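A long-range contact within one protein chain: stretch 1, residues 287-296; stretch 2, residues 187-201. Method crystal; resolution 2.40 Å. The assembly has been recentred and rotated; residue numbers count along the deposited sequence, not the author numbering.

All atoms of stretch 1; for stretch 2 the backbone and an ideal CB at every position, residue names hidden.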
# COMPACT_ATOMS: atom_id res chain seq x y z
N SER A 287 15.12 -1.54 14.54
CA SER A 287 14.72 -2.88 14.09
C SER A 287 15.71 -3.94 14.57
O SER A 287 15.30 -5.01 15.03
CB SER A 287 14.61 -2.91 12.57
OG SER A 287 13.59 -2.04 12.11
N SER A 288 17.01 -3.66 14.46
CA SER A 288 18.00 -4.62 14.94
C SER A 288 17.88 -4.85 16.44
O SER A 288 18.21 -5.94 16.92
CB SER A 288 19.41 -4.14 14.59
OG SER A 288 19.75 -2.99 15.34
N CYS A 289 17.39 -3.85 17.18
CA CYS A 289 17.16 -4.06 18.61
C CYS A 289 16.05 -5.07 18.86
O CYS A 289 16.09 -5.80 19.86
CB CYS A 289 16.81 -2.73 19.29
SG CYS A 289 18.16 -1.54 19.37
N ALA A 290 15.05 -5.13 17.98
CA ALA A 290 13.92 -6.02 18.17
C ALA A 290 14.13 -7.38 17.52
O ALA A 290 13.64 -8.39 18.05
CB ALA A 290 12.64 -5.39 17.62
N LEU A 291 14.84 -7.44 16.40
CA LEU A 291 15.06 -8.72 15.73
C LEU A 291 16.11 -9.54 16.48
O LEU A 291 17.13 -9.01 16.93
CB LEU A 291 15.51 -8.49 14.29
CG LEU A 291 14.51 -7.73 13.42
CD1 LEU A 291 15.06 -7.54 12.02
CD2 LEU A 291 13.17 -8.46 13.38
N GLU A 292 15.83 -10.83 16.63
CA GLU A 292 16.72 -11.72 17.36
C GLU A 292 17.96 -12.07 16.54
O GLU A 292 17.89 -12.21 15.31
CB GLU A 292 15.99 -13.00 17.76
CG GLU A 292 15.30 -13.70 16.60
CD GLU A 292 14.91 -15.13 16.93
OE1 GLU A 292 15.37 -16.05 16.23
OE2 GLU A 292 14.16 -15.33 17.91
N GLY A 293 19.09 -12.20 17.22
CA GLY A 293 20.31 -12.68 16.61
C GLY A 293 21.23 -11.61 16.07
O GLY A 293 22.32 -11.95 15.58
N THR A 294 20.85 -10.34 16.15
CA THR A 294 21.72 -9.28 15.65
C THR A 294 22.82 -8.97 16.66
O THR A 294 22.74 -9.33 17.84
CB THR A 294 20.92 -8.01 15.35
OG1 THR A 294 20.26 -7.57 16.54
CG2 THR A 294 19.89 -8.27 14.26
N VAL A 295 23.86 -8.28 16.18
CA VAL A 295 24.96 -7.89 17.06
C VAL A 295 24.50 -6.90 18.12
O VAL A 295 25.18 -6.74 19.15
CB VAL A 295 26.12 -7.31 16.23
CG1 VAL A 295 25.79 -5.90 15.76
CG2 VAL A 295 27.41 -7.33 17.02
N THR A 296 23.35 -6.25 17.91
CA THR A 296 22.83 -5.32 18.90
C THR A 296 22.49 -6.03 20.21
O THR A 296 22.60 -5.43 21.29
CB THR A 296 21.61 -4.59 18.33
OG1 THR A 296 21.95 -3.99 17.08
CG2 THR A 296 21.14 -3.50 19.28
N UNK A 187 35.63 -8.19 13.42
CA UNK A 187 34.69 -7.33 14.12
C UNK A 187 33.28 -7.87 13.87
O UNK A 187 32.84 -7.93 12.72
CB UNK A 187 34.82 -5.88 13.66
N UNK A 188 32.54 -8.27 14.91
CA UNK A 188 31.16 -8.74 14.70
C UNK A 188 30.25 -7.57 14.36
O UNK A 188 30.13 -6.63 15.13
CB UNK A 188 30.64 -9.47 15.94
N UNK A 189 29.61 -7.64 13.19
CA UNK A 189 28.71 -6.59 12.72
C UNK A 189 27.39 -7.23 12.31
O UNK A 189 27.24 -8.45 12.27
CB UNK A 189 29.33 -5.81 11.56
N UNK A 190 26.42 -6.37 12.01
CA UNK A 190 25.12 -6.80 11.51
C UNK A 190 24.76 -6.00 10.27
O UNK A 190 24.78 -4.77 10.29
CB UNK A 190 24.04 -6.64 12.58
N UNK A 191 24.45 -6.71 9.18
CA UNK A 191 24.02 -6.09 7.94
C UNK A 191 22.51 -6.22 7.83
O UNK A 191 21.98 -7.33 7.77
CB UNK A 191 24.72 -6.72 6.73
N UNK A 192 21.82 -5.08 7.82
CA UNK A 192 20.36 -5.06 7.80
C UNK A 192 19.90 -3.97 6.84
O UNK A 192 20.53 -2.92 6.71
CB UNK A 192 19.79 -4.83 9.20
N UNK A 193 18.79 -4.25 6.15
CA UNK A 193 18.20 -3.34 5.17
C UNK A 193 16.77 -3.05 5.63
O UNK A 193 15.83 -3.75 5.25
CB UNK A 193 18.23 -3.93 3.76
N UNK A 194 16.62 -2.03 6.48
CA UNK A 194 15.32 -1.59 6.98
C UNK A 194 15.25 -0.07 6.80
O UNK A 194 15.89 0.67 7.56
CB UNK A 194 15.12 -1.99 8.44
N UNK A 195 14.50 0.37 5.79
CA UNK A 195 14.38 1.78 5.41
C UNK A 195 15.70 2.34 4.89
O UNK A 195 15.71 3.34 4.16
CB UNK A 195 13.90 2.61 6.60
N UNK A 196 16.81 1.70 5.24
CA UNK A 196 18.14 2.11 4.82
C UNK A 196 19.09 0.94 5.00
O UNK A 196 19.08 0.30 6.06
CB UNK A 196 18.62 3.33 5.61
N UNK A 197 19.91 0.61 4.00
CA UNK A 197 20.97 -0.39 4.21
C UNK A 197 22.04 0.17 5.13
O UNK A 197 22.66 1.19 4.83
CB UNK A 197 21.59 -0.82 2.88
N UNK A 198 22.24 -0.50 6.27
CA UNK A 198 23.25 -0.07 7.23
C UNK A 198 24.06 -1.28 7.67
O UNK A 198 23.60 -2.43 7.61
CB UNK A 198 22.61 0.62 8.43
N UNK A 199 25.28 -1.02 8.12
CA UNK A 199 26.12 -2.02 8.76
C UNK A 199 26.36 -1.55 10.19
O UNK A 199 26.93 -0.47 10.42
CB UNK A 199 27.43 -2.23 8.00
N UNK A 200 25.90 -2.34 11.15
CA UNK A 200 25.92 -1.96 12.56
C UNK A 200 27.19 -2.50 13.19
O UNK A 200 27.43 -3.72 13.21
CB UNK A 200 24.68 -2.48 13.30
N UNK A 201 28.02 -1.60 13.70
CA UNK A 201 29.35 -1.93 14.21
C UNK A 201 29.42 -1.47 15.66
O UNK A 201 29.15 -0.30 15.94
CB UNK A 201 30.45 -1.28 13.37

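Stretch 2 is a β-hairpin: the N and O of 190 pair with the O and N of 200, and those of 192 with those of 198. CA-to-CB directions alternate along each strand.

At 187 the ideal CB has no atom of stretch 1 within 5.5 Å; it is Val-187. At 188 the CB points toward stretch 1 and lies 4.0 Å from Val-295 CG2, which favours a compact apolar group. A phi of -72° also admits proline, and the residue is Pro-188, whose CB packs 4.1 Å from Val-295 CG2. Position 189 points away, with extended angles that suit many residues, β-branched ones included; it is Val-189.

At 190 the CB points toward stretch 1, 3.7 Å from Val-295 CG1 and 4.4 Å from Thr-294 CB, so a bulky group would have little room. The nearby backbone N of Val-295 is a donor with no acceptor within stretch 1, making a short acceptor such as serine or threonine attractive, though valine could fill the space. The deposited Thr-190, with chi1 in the m well, accepts a hydrogen bond at OG1 from Val-295 N (2.7 Å, N-H...acceptor angle 172°).

Position 191 is out of reach and carries Cys-191. At 192 the CB again points toward stretch 1, but its nearest neighbour, Ser-288 CB, is 5.4 Å away. That gap calls for a longer side chain, and Leu-291 offers an apolar partner; leucine, isoleucine or methionine would suit. Ile-192, t at both chi angles, brings CD1 to 3.9 Å from Leu-291 CD1 and 4.2 Å from Ser-287 CB.

Position 193 is out of reach; it is Asp-193. At 194 the CB points toward stretch 1, 4.0 Å from Ser-287 OG, so a polar or a flexible apolar side chain is plausible. Met-194 bends so that its CE lies 3.3 Å from Ser-287 OG, a contact without a hydrogen bond.

Position 195 has a positive phi (65°), which favours glycine or asparagine but is occupied by Ala-195. At 196 to 199 no atom of stretch 1 comes within 5.5 Å of the ideal CB, so stretch 1 selects nothing; phi of -69° at 197 admits proline, and the extended angles at 198 and 199 suit β-branched residues. They are Met-196, Pro-197, Val-198 and Val-199.

Position 200 points toward stretch 1, its CB 4.4 Å from Val-295 CG1 and 4.9 Å from Thr-296 OG1, so a branched apolar residue fits. Ile-200 sets CG2 3.9 Å from Val-295 CG1 and CD1 3.3 Å from Ser-288 OG. Position 201 points away; it is Ile-201.

Stretch 2, residues 187-201: VPVTCIDMAMPVVII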
# COMPACT_ATOMS: atom_id res chain seq x y z
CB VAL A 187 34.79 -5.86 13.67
CG1 VAL A 187 33.77 -5.01 14.41
CG2 VAL A 187 36.20 -5.33 13.88
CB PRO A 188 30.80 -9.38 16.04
CG PRO A 188 31.65 -8.66 17.03
CD PRO A 188 32.94 -8.34 16.32
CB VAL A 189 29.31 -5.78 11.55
CG1 VAL A 189 30.67 -5.21 11.93
CG2 VAL A 189 29.39 -6.63 10.29
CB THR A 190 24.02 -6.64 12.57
OG1 THR A 190 24.14 -7.68 13.54
CG2 THR A 190 22.64 -6.70 11.93
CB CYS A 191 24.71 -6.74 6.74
SG CYS A 191 26.51 -6.60 6.78
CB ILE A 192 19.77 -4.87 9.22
CG1 ILE A 192 18.25 -5.04 9.21
CG2 ILE A 192 20.16 -3.51 9.78
CD1 ILE A 192 17.64 -5.00 10.59
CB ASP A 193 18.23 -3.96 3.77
CG ASP A 193 17.83 -2.98 2.68
OD1 ASP A 193 17.63 -1.79 2.98
OD2 ASP A 193 17.71 -3.42 1.52
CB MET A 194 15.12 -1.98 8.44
CG MET A 194 14.44 -3.32 8.65
SD MET A 194 12.70 -3.33 8.13
CE MET A 194 12.00 -2.15 9.27
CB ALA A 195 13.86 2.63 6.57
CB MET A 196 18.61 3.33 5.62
CG MET A 196 20.04 3.77 5.32
SD MET A 196 20.25 4.44 3.66
CE MET A 196 19.21 5.89 3.75
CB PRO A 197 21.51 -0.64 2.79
CG PRO A 197 20.47 -0.09 1.87
CD PRO A 197 19.83 1.04 2.60
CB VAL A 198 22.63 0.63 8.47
CG1 VAL A 198 21.80 1.84 8.06
CG2 VAL A 198 21.81 -0.35 9.30
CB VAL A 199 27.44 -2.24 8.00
CG1 VAL A 199 28.05 -0.92 7.55
CG2 VAL A 199 28.43 -3.02 8.86
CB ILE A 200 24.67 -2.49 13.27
CG1 ILE A 200 23.42 -1.84 12.67
CG2 ILE A 200 24.75 -2.24 14.77
CD1 ILE A 200 22.14 -2.48 13.09
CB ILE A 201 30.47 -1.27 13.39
CG1 ILE A 201 30.27 -1.52 11.90
CG2 ILE A 201 31.84 -1.76 13.86
CD1 ILE A 201 31.13 -0.66 11.01
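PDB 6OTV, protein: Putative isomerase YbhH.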